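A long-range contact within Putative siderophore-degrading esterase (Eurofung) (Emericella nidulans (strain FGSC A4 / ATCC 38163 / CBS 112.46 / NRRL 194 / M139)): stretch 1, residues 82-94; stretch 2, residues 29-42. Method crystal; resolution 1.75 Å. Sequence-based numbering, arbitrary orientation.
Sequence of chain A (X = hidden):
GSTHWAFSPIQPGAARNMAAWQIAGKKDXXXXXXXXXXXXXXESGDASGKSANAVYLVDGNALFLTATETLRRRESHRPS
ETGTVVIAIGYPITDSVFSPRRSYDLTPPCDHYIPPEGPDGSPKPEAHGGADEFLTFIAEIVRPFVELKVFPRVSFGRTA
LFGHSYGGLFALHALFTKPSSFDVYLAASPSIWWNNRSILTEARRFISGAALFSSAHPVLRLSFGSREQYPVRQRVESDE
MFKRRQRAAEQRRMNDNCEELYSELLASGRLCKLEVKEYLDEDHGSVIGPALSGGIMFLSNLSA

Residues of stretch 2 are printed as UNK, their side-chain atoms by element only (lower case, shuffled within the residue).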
ATOM      1  N   THR A  82      17.734   6.371   7.916  1.00 18.43           N
ATOM      2  CA  THR A  82      17.987   5.067   8.502  1.00 17.19           C
ATOM      3  C   THR A  82      17.048   4.053   7.853  1.00 17.25           C
ATOM      4  O   THR A  82      15.846   4.303   7.736  1.00 17.91           O
ATOM      5  CB  THR A  82      17.766   5.104  10.026  1.00 17.77           C
ATOM      6  OG1 THR A  82      18.618   6.108  10.604  1.00 19.32           O
ATOM      7  CG2 THR A  82      18.064   3.749  10.673  1.00 17.78           C
ATOM      8  N   GLY A  83      17.615   2.932   7.416  1.00 16.45           N
ATOM      9  CA  GLY A  83      16.850   1.840   6.827  1.00 15.94           C
ATOM     10  C   GLY A  83      15.990   1.153   7.871  1.00 16.01           C
ATOM     11  O   GLY A  83      16.294   1.204   9.067  1.00 16.60           O
ATOM     12  N   THR A  84      14.916   0.516   7.418  1.00 15.58           N
ATOM     13  CA  THR A  84      13.975  -0.144   8.309  1.00 15.26           C
ATOM     14  C   THR A  84      13.790  -1.598   7.905  1.00 14.40           C
ATOM     15  O   THR A  84      13.565  -1.907   6.735  1.00 15.45           O
ATOM     16  CB  THR A  84      12.616   0.582   8.335  1.00 15.36           C
ATOM     17  OG1 THR A  84      12.821   1.959   8.665  1.00 16.81           O
ATOM     18  CG2 THR A  84      11.679  -0.036   9.364  1.00 15.12           C
ATOM     19  N   VAL A  85      13.908  -2.483   8.892  1.00 13.94           N
ATOM     20  CA  VAL A  85      13.605  -3.900   8.729  1.00 13.49           C
ATOM     21  C   VAL A  85      12.126  -4.112   9.053  1.00 13.20           C
ATOM     22  O   VAL A  85      11.622  -3.576  10.039  1.00 13.38           O
ATOM     23  CB  VAL A  85      14.512  -4.765   9.641  1.00 13.29           C
ATOM     24  CG1 VAL A  85      14.095  -6.235   9.631  1.00 13.48           C
ATOM     25  CG2 VAL A  85      15.962  -4.630   9.208  1.00 13.45           C
ATOM     26  N   VAL A  86      11.438  -4.890   8.216  1.00 12.88           N
ATOM     27  CA  VAL A  86      10.036  -5.244   8.435  1.00 12.63           C
ATOM     28  C   VAL A  86       9.996  -6.674   8.944  1.00 13.20           C
ATOM     29  O   VAL A  86      10.621  -7.559   8.357  1.00 13.68           O
ATOM     30  CB  VAL A  86       9.202  -5.148   7.142  1.00 12.69           C
ATOM     31  CG1 VAL A  86       7.749  -5.538   7.391  1.00 13.15           C
ATOM     32  CG2 VAL A  86       9.279  -3.744   6.564  1.00 12.79           C
ATOM     33  N   ILE A  87       9.267  -6.873  10.038  1.00 13.00           N
ATOM     34  CA  ILE A  87       9.043  -8.188  10.625  1.00 12.91           C
ATOM     35  C   ILE A  87       7.537  -8.402  10.723  1.00 13.20           C
ATOM     36  O   ILE A  87       6.860  -7.777  11.541  1.00 13.71           O
ATOM     37  CB  ILE A  87       9.708  -8.316  12.009  1.00 13.21           C
ATOM     38  CG1 ILE A  87      11.194  -7.932  11.931  1.00 13.97           C
ATOM     39  CG2 ILE A  87       9.535  -9.744  12.531  1.00 12.97           C
ATOM     40  CD1 ILE A  87      11.507  -6.486  12.255  1.00 14.45           C
ATOM     41  N   ALA A  88       7.015  -9.277   9.867  1.00 13.37           N
ATOM     42  CA  ALA A  88       5.594  -9.563   9.815  1.00 13.73           C
ATOM     43  C   ALA A  88       5.350 -10.886  10.513  1.00 14.65           C
ATOM     44  O   ALA A  88       5.943 -11.887  10.140  1.00 16.39           O
ATOM     45  CB  ALA A  88       5.134  -9.631   8.372  1.00 13.83           C
ATOM     46  N   ILE A  89       4.500 -10.878  11.537  1.00 15.13           N
ATOM     47  CA  ILE A  89       4.180 -12.090  12.292  1.00 15.81           C
ATOM     48  C   ILE A  89       2.794 -12.551  11.865  1.00 16.38           C
ATOM     49  O   ILE A  89       1.780 -11.887  12.138  1.00 16.60           O
ATOM     50  CB  ILE A  89       4.251 -11.890  13.816  1.00 16.24           C
ATOM     51  CG1 ILE A  89       5.606 -11.289  14.222  1.00 18.19           C
ATOM     52  CG2 ILE A  89       4.054 -13.226  14.537  1.00 16.57           C
ATOM     53  CD1 ILE A  89       5.583  -9.797  14.430  1.00 19.18           C
ATOM     54  N   GLY A  90       2.773 -13.691  11.183  1.00 16.19           N
ATOM     55  CA  GLY A  90       1.562 -14.238  10.606  1.00 16.54           C
ATOM     56  C   GLY A  90       1.507 -15.743  10.740  1.00 16.97           C
ATOM     57  O   GLY A  90       2.020 -16.312  11.709  1.00 17.30           O
ATOM     58  N   TYR A  91       0.903 -16.380   9.741  1.00 18.65           N
ATOM     59  CA  TYR A  91       0.472 -17.773   9.821  1.00 20.06           C
ATOM     60  C   TYR A  91       0.750 -18.493   8.501  1.00 20.75           C
ATOM     61  O   TYR A  91       0.840 -17.846   7.453  1.00 20.15           O
ATOM     62  CB  TYR A  91      -1.027 -17.803  10.138  1.00 20.47           C
ATOM     63  CG  TYR A  91      -1.382 -16.965  11.338  1.00 20.84           C
ATOM     64  CD1 TYR A  91      -1.158 -17.439  12.623  1.00 21.63           C
ATOM     65  CD2 TYR A  91      -1.892 -15.674  11.193  1.00 21.90           C
ATOM     66  CE1 TYR A  91      -1.459 -16.672  13.732  1.00 23.76           C
ATOM     67  CE2 TYR A  91      -2.204 -14.895  12.300  1.00 23.58           C
ATOM     68  CZ  TYR A  91      -1.981 -15.397  13.571  1.00 24.38           C
ATOM     69  OH  TYR A  91      -2.279 -14.633  14.674  1.00 26.08           O
ATOM     70  N   PRO A  92       0.890 -19.835   8.539  1.00 23.50           N
ATOM     71  CA  PRO A  92       1.129 -20.618   7.324  1.00 25.89           C
ATOM     72  C   PRO A  92      -0.175 -20.839   6.553  1.00 29.09           C
ATOM     73  O   PRO A  92      -0.738 -21.938   6.555  1.00 34.02           O
ATOM     74  CB  PRO A  92       1.712 -21.928   7.871  1.00 26.13           C
ATOM     75  CG  PRO A  92       1.033 -22.088   9.185  1.00 26.45           C
ATOM     76  CD  PRO A  92       0.920 -20.692   9.740  1.00 23.68           C
ATOM     77  N   ILE A  93      -0.630 -19.781   5.891  1.00 30.23           N
ATOM     78  CA  ILE A  93      -1.894 -19.778   5.154  1.00 30.87           C
ATOM     79  C   ILE A  93      -1.577 -19.466   3.698  1.00 33.23           C
ATOM     80  O   ILE A  93      -0.695 -18.649   3.416  1.00 32.26           O
ATOM     81  CB  ILE A  93      -2.923 -18.779   5.747  1.00 32.81           C
ATOM     82  CG1 ILE A  93      -2.354 -17.347   5.833  1.00 32.99           C
ATOM     83  CG2 ILE A  93      -3.367 -19.267   7.122  1.00 33.73           C
ATOM     84  CD1 ILE A  93      -3.300 -16.323   6.420  1.00 33.23           C
ATOM     85  N   THR A  94      -2.279 -20.136   2.787  1.00 34.07           N
ATOM     86  CA  THR A  94      -1.994 -20.045   1.349  1.00 37.47           C
ATOM     87  C   THR A  94      -3.117 -19.455   0.488  1.00 36.29           C
ATOM     88  O   THR A  94      -2.819 -18.772  -0.487  1.00 40.62           O
ATOM     89  CB  THR A  94      -1.611 -21.423   0.779  1.00 42.14           C
ATOM     90  OG1 THR A  94      -2.665 -22.359   1.034  1.00 45.26           O
ATOM     91  CG2 THR A  94      -0.318 -21.919   1.419  1.00 44.45           C
ATOM     92  N   UNK A  29      -0.633 -24.195  16.211  1.00 39.52           N
ATOM     93  CA  UNK A  29       0.050 -24.443  14.945  1.00 37.01           C
ATOM     94  C   UNK A  29       1.230 -23.506  14.810  1.00 32.23           C
ATOM     95  O   UNK A  29       1.429 -22.636  15.665  1.00 29.28           O
ATOM     96  N   UNK A  30       2.019 -23.665  13.733  1.00 29.83           N
ATOM     97  CA  UNK A  30       3.188 -22.811  13.577  1.00 26.82           C
ATOM     98  C   UNK A  30       2.821 -21.363  13.264  1.00 22.14           C
ATOM     99  O   UNK A  30       1.714 -21.080  12.799  1.00 24.63           O
ATOM    100  c   UNK A  30       3.941 -23.436  12.389  1.00 30.08           C
ATOM    101  c   UNK A  30       3.282 -24.751  12.129  1.00 32.03           C
ATOM    102  c   UNK A  30       1.874 -24.597  12.604  1.00 32.12           C
ATOM    103  N   UNK A  31       3.751 -20.464  13.559  1.00 14.84           N
ATOM    104  CA  UNK A  31       3.703 -19.098  13.064  1.00 18.30           C
ATOM    105  C   UNK A  31       4.581 -19.007  11.827  1.00 19.81           C
ATOM    106  O   UNK A  31       5.467 -19.841  11.613  1.00 19.61           O
ATOM    107  c   UNK A  31       3.534 -18.647  16.512  1.00 20.84           C
ATOM    108  c   UNK A  31       3.267 -17.999  15.303  1.00 19.60           C
ATOM    109  c   UNK A  31       1.244 -17.108  16.286  1.00 20.95           C
ATOM    110  o   UNK A  31       0.669 -17.641  18.552  1.00 24.15           O
ATOM    111  c   UNK A  31       4.201 -18.128  14.131  1.00 19.79           C
ATOM    112  c   UNK A  31       1.530 -17.754  17.479  1.00 23.10           C
ATOM    113  c   UNK A  31       2.110 -17.233  15.209  1.00 20.45           C
ATOM    114  c   UNK A  31       2.676 -18.524  17.594  1.00 22.96           C
ATOM    115  N   UNK A  32       4.313 -17.998  11.007  1.00 19.84           N
ATOM    116  CA  UNK A  32       5.139 -17.674   9.857  1.00 20.34           C
ATOM    117  C   UNK A  32       5.619 -16.252  10.070  1.00 19.79           C
ATOM    118  O   UNK A  32       4.799 -15.352  10.258  1.00 20.04           O
ATOM    119  c   UNK A  32       4.336 -17.772   8.561  1.00 22.22           C
ATOM    120  n   UNK A  32       4.248 -16.452   5.262  1.00 25.95           N
ATOM    121  c   UNK A  32       4.295 -17.529   6.045  1.00 25.61           C
ATOM    122  c   UNK A  32       5.125 -17.410   7.310  1.00 23.97           C
ATOM    123  o   UNK A  32       3.700 -18.573   5.777  1.00 28.22           O
ATOM    124  N   UNK A  33       6.934 -16.055  10.065  1.00 17.88           N
ATOM    125  CA  UNK A  33       7.485 -14.706  10.117  1.00 18.76           C
ATOM    126  C   UNK A  33       8.076 -14.371   8.750  1.00 18.21           C
ATOM    127  O   UNK A  33       8.804 -15.176   8.174  1.00 18.21           O
ATOM    128  c   UNK A  33       9.773 -15.292  11.152  1.00 24.44           C
ATOM    129  c   UNK A  33       8.473 -14.494  11.299  1.00 22.33           C
ATOM    130  c   UNK A  33       7.793 -14.850  12.620  1.00 23.09           C
ATOM    131  c   UNK A  33      10.905 -14.729  11.994  1.00 25.16           C
ATOM    132  N   UNK A  34       7.710 -13.208   8.212  1.00 16.43           N
ATOM    133  CA  UNK A  34       8.284 -12.703   6.971  1.00 17.19           C
ATOM    134  C   UNK A  34       9.137 -11.510   7.362  1.00 15.94           C
ATOM    135  O   UNK A  34       8.703 -10.681   8.159  1.00 15.92           O
ATOM    136  o   UNK A  34       7.009 -14.004   4.364  1.00 24.63           O
ATOM    137  c   UNK A  34       6.477 -13.444   5.349  1.00 21.81           C
ATOM    138  c   UNK A  34       7.192 -12.271   5.992  1.00 19.12           C
ATOM    139  o   UNK A  34       5.369 -13.794   5.809  1.00 25.46           O
ATOM    140  N   UNK A  35      10.349 -11.447   6.820  1.00 14.98           N
ATOM    141  CA  UNK A  35      11.297 -10.382   7.123  1.00 14.13           C
ATOM    142  C   UNK A  35      11.823  -9.771   5.828  1.00 14.54           C
ATOM    143  O   UNK A  35      12.213 -10.495   4.917  1.00 14.74           O
ATOM    144  c   UNK A  35      12.480 -10.907   7.964  1.00 13.89           C
ATOM    145  c   UNK A  35      11.975 -11.613   9.217  1.00 14.41           C
ATOM    146  c   UNK A  35      13.425  -9.768   8.342  1.00 13.80           C
ATOM    147  N   UNK A  36      11.833  -8.441   5.749  1.00 14.03           N
ATOM    148  CA  UNK A  36      12.467  -7.740   4.641  1.00 13.26           C
ATOM    149  C   UNK A  36      13.422  -6.686   5.161  1.00 13.60           C
ATOM    150  O   UNK A  36      13.256  -6.183   6.270  1.00 13.67           O
ATOM    151  o   UNK A  36      10.777  -6.005   4.357  1.00 13.77           O
ATOM    152  c   UNK A  36      11.438  -7.082   3.721  1.00 13.66           C
ATOM    153  N   UNK A  37      14.406  -6.352   4.335  1.00 13.90           N
ATOM    154  CA  UNK A  37      15.434  -5.388   4.707  1.00 14.01           C
ATOM    155  C   UNK A  37      15.782  -4.485   3.527  1.00 13.95           C
ATOM    156  O   UNK A  37      15.426  -4.797   2.389  1.00 14.31           O
ATOM    157  c   UNK A  37      17.249  -7.165   4.418  1.00 15.67           C
ATOM    158  c   UNK A  37      16.584 -11.229   3.705  1.00 16.70           C
ATOM    159  c   UNK A  37      15.725 -10.628   4.641  1.00 16.05           C
ATOM    160  c   UNK A  37      15.844  -9.290   4.963  1.00 15.44           C
ATOM    161  n   UNK A  37      18.573  -8.225   2.952  1.00 16.47           N
ATOM    162  c   UNK A  37      16.663  -6.106   5.281  1.00 15.22           C
ATOM    163  c   UNK A  37      18.296  -7.029   3.565  1.00 16.10           C
ATOM    164  c   UNK A  37      16.846  -8.535   4.342  1.00 15.69           C
ATOM    165  c   UNK A  37      17.694  -9.167   3.410  1.00 16.39           C
ATOM    166  c   UNK A  37      17.575 -10.518   3.085  1.00 16.08           C
ATOM    167  N   UNK A  38      16.445  -3.343   3.796  1.00 14.40           N
ATOM    168  CA  UNK A  38      16.679  -2.366   2.726  1.00 15.14           C
ATOM    169  C   UNK A  38      17.433  -2.900   1.512  1.00 15.74           C
ATOM    170  O   UNK A  38      18.296  -3.768   1.637  1.00 15.40           O
ATOM    171  c   UNK A  38      17.044  -1.329   4.829  1.00 15.06           C
ATOM    172  c   UNK A  38      17.502  -1.280   3.422  1.00 15.07           C
ATOM    173  c   UNK A  38      16.799  -2.781   5.115  1.00 14.61           C
ATOM    174  N   UNK A  39      17.104  -2.345   0.351  1.00 16.50           N
ATOM    175  CA  UNK A  39      17.670  -2.784  -0.916  1.00 17.61           C
ATOM    176  C   UNK A  39      19.153  -2.462  -1.095  1.00 17.91           C
ATOM    177  O   UNK A  39      19.811  -3.098  -1.913  1.00 19.51           O
ATOM    178  c   UNK A  39      16.872  -2.181  -2.077  1.00 17.84           C
ATOM    179  c   UNK A  39      15.356  -4.175  -2.422  1.00 19.27           C
ATOM    180  c   UNK A  39      15.433  -2.672  -2.217  1.00 18.47           C
ATOM    181  c   UNK A  39      14.767  -1.941  -3.371  1.00 18.72           C
ATOM    182  N   UNK A  40      19.671  -1.487  -0.344  1.00 18.06           N
ATOM    183  CA  UNK A  40      21.105  -1.186  -0.355  1.00 19.47           C
ATOM    184  C   UNK A  40      21.946  -2.226   0.395  1.00 19.69           C
ATOM    185  O   UNK A  40      23.165  -2.250   0.239  1.00 21.66           O
ATOM    186  o   UNK A  40      20.735   0.371   1.478  1.00 20.45           O
ATOM    187  c   UNK A  40      20.911   1.287  -0.733  1.00 21.20           C
ATOM    188  c   UNK A  40      21.398   0.214   0.221  1.00 21.14           C
ATOM    189  N   UNK A  41      21.301  -3.064   1.204  1.00 18.64           N
ATOM    190  CA  UNK A  41      21.982  -4.151   1.913  1.00 18.88           C
ATOM    191  C   UNK A  41      22.101  -5.375   0.999  1.00 19.44           C
ATOM    192  O   UNK A  41      21.399  -5.485  -0.008  1.00 19.07           O
ATOM    193  c   UNK A  41      19.419  -3.339   8.077  1.00 16.21           C
ATOM    194  c   UNK A  41      20.301  -2.385   6.092  1.00 16.68           C
ATOM    195  c   UNK A  41      20.006  -4.786   6.215  1.00 16.65           C
ATOM    196  n   UNK A  41      20.752  -1.461   5.188  1.00 17.35           N
ATOM    197  c   UNK A  41      19.511  -4.613   7.503  1.00 16.43           C
ATOM    198  c   UNK A  41      20.403  -3.654   5.486  1.00 16.58           C
ATOM    199  c   UNK A  41      21.132  -2.108   4.043  1.00 17.40           C
ATOM    200  c   UNK A  41      19.802  -2.213   7.387  1.00 16.82           C
ATOM    201  c   UNK A  41      21.203  -4.547   3.168  1.00 18.10           C
ATOM    202  c   UNK A  41      20.946  -3.462   4.184  1.00 17.30           C
ATOM    203  N   UNK A  42      22.961  -6.315   1.371  1.00 20.47           N
ATOM    204  CA  UNK A  42      23.163  -7.521   0.559  1.00 22.91           C
ATOM    205  C   UNK A  42      21.976  -8.483   0.660  1.00 23.50           C
ATOM    206  O   UNK A  42      21.180  -8.411   1.602  1.00 22.01           O
ATOM    207  o   UNK A  42      24.232  -9.039   2.127  1.00 24.11           O
ATOM    208  c   UNK A  42      24.445  -8.246   0.973  1.00 23.96           C
TER
HETATM  209  O   HOH W   1       2.002 -18.339   3.645  1.00 38.97           O
HETATM  210  O   HOH W   2       3.781 -12.990   8.005  1.00 21.92           O

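Position 29 has no side-chain atoms. Its phi/psi of 131/176 would jam a CB against the preceding carbonyl O. It is Gly29.

Position 30 has three carbons closing a ring onto the backbone N. Its backbone O lies 3.2 Å from CD of Pro92. It is Pro30.

Position 31 has one carbon, then a six-carbon ring bearing one oxygen. The ring meets that of Tyr91 obliquely, centroids 5.9 Å apart and planes at 40°. It is Tyr31. Its CE1 lies 3.7 Å from CE1 of Tyr91.

Position 32 has three carbons, the third carrying one oxygen and one nitrogen. The oxygen lies 3.6 Å from CA of Pro92. This is an amide: Gln32. Water 1 donates to OE1 of Gln32 and to O of Ile93, both at 2.7 Å, and so links the two stretches.

Position 33 has four carbons, forked at the first, with one arm two carbons long. The short arm lies 4.5 Å from CG1 of Ile89. It is Ile33.

Position 34 has two carbons, the second carrying two oxygens. Its CB lies 4.1 Å from CB of Ala88. It is Asp34, a carboxylate. Its OD2 accepts a hydrogen bond from NE2 of Gln32 at 2.9 Å.

Position 35 has one carbon carrying two more. One of these packs 3.8 Å from CG1 of Val85. It is Val35.

Position 36 has one carbon, then one oxygen, which lies 3.3 Å from CB of Val86. It is Ser36. Its OG is hydrogen-bonded elsewhere in the structure.

Position 37 has one carbon, then fused five- and six-membered rings of eight carbons and one nitrogen. Its CB lies 4.3 Å from CG2 of Val85, but the side-chain end leads away. It is Trp37.

Position 38 closes three carbons onto its backbone N. One sits 3.8 Å from CA of Gly83, where a CB on Gly83 would clash with it. It is Pro38.

Position 39 has four carbons, forked at the second, without contact. It is Leu39.

Position 40 has one carbon carrying an oxygen and a carbon, without contact. It is Thr40.

Position 41 has one carbon, then fused rings of eight carbons and one nitrogen. A ring carbon lies 3.9 Å from CG2 of Val85. It is Trp41. A type I turn runs from Pro38 to Trp41.

Position 42 has one carbon and one oxygen, out of reach. It is Ser42.

The contact is an antiparallel strand pair. Six backbone hydrogen bonds join Gln32, Asp34 and Ser36 to Gly90, Ala88 and Val86. Ile33 and Val35 share one face with Ile89 and Ile87. Apolar packing and the tyrosine pair extend the contact beyond the ladder.

Stretch 2, residues 29-42: GPYQIDVSWPLTWS
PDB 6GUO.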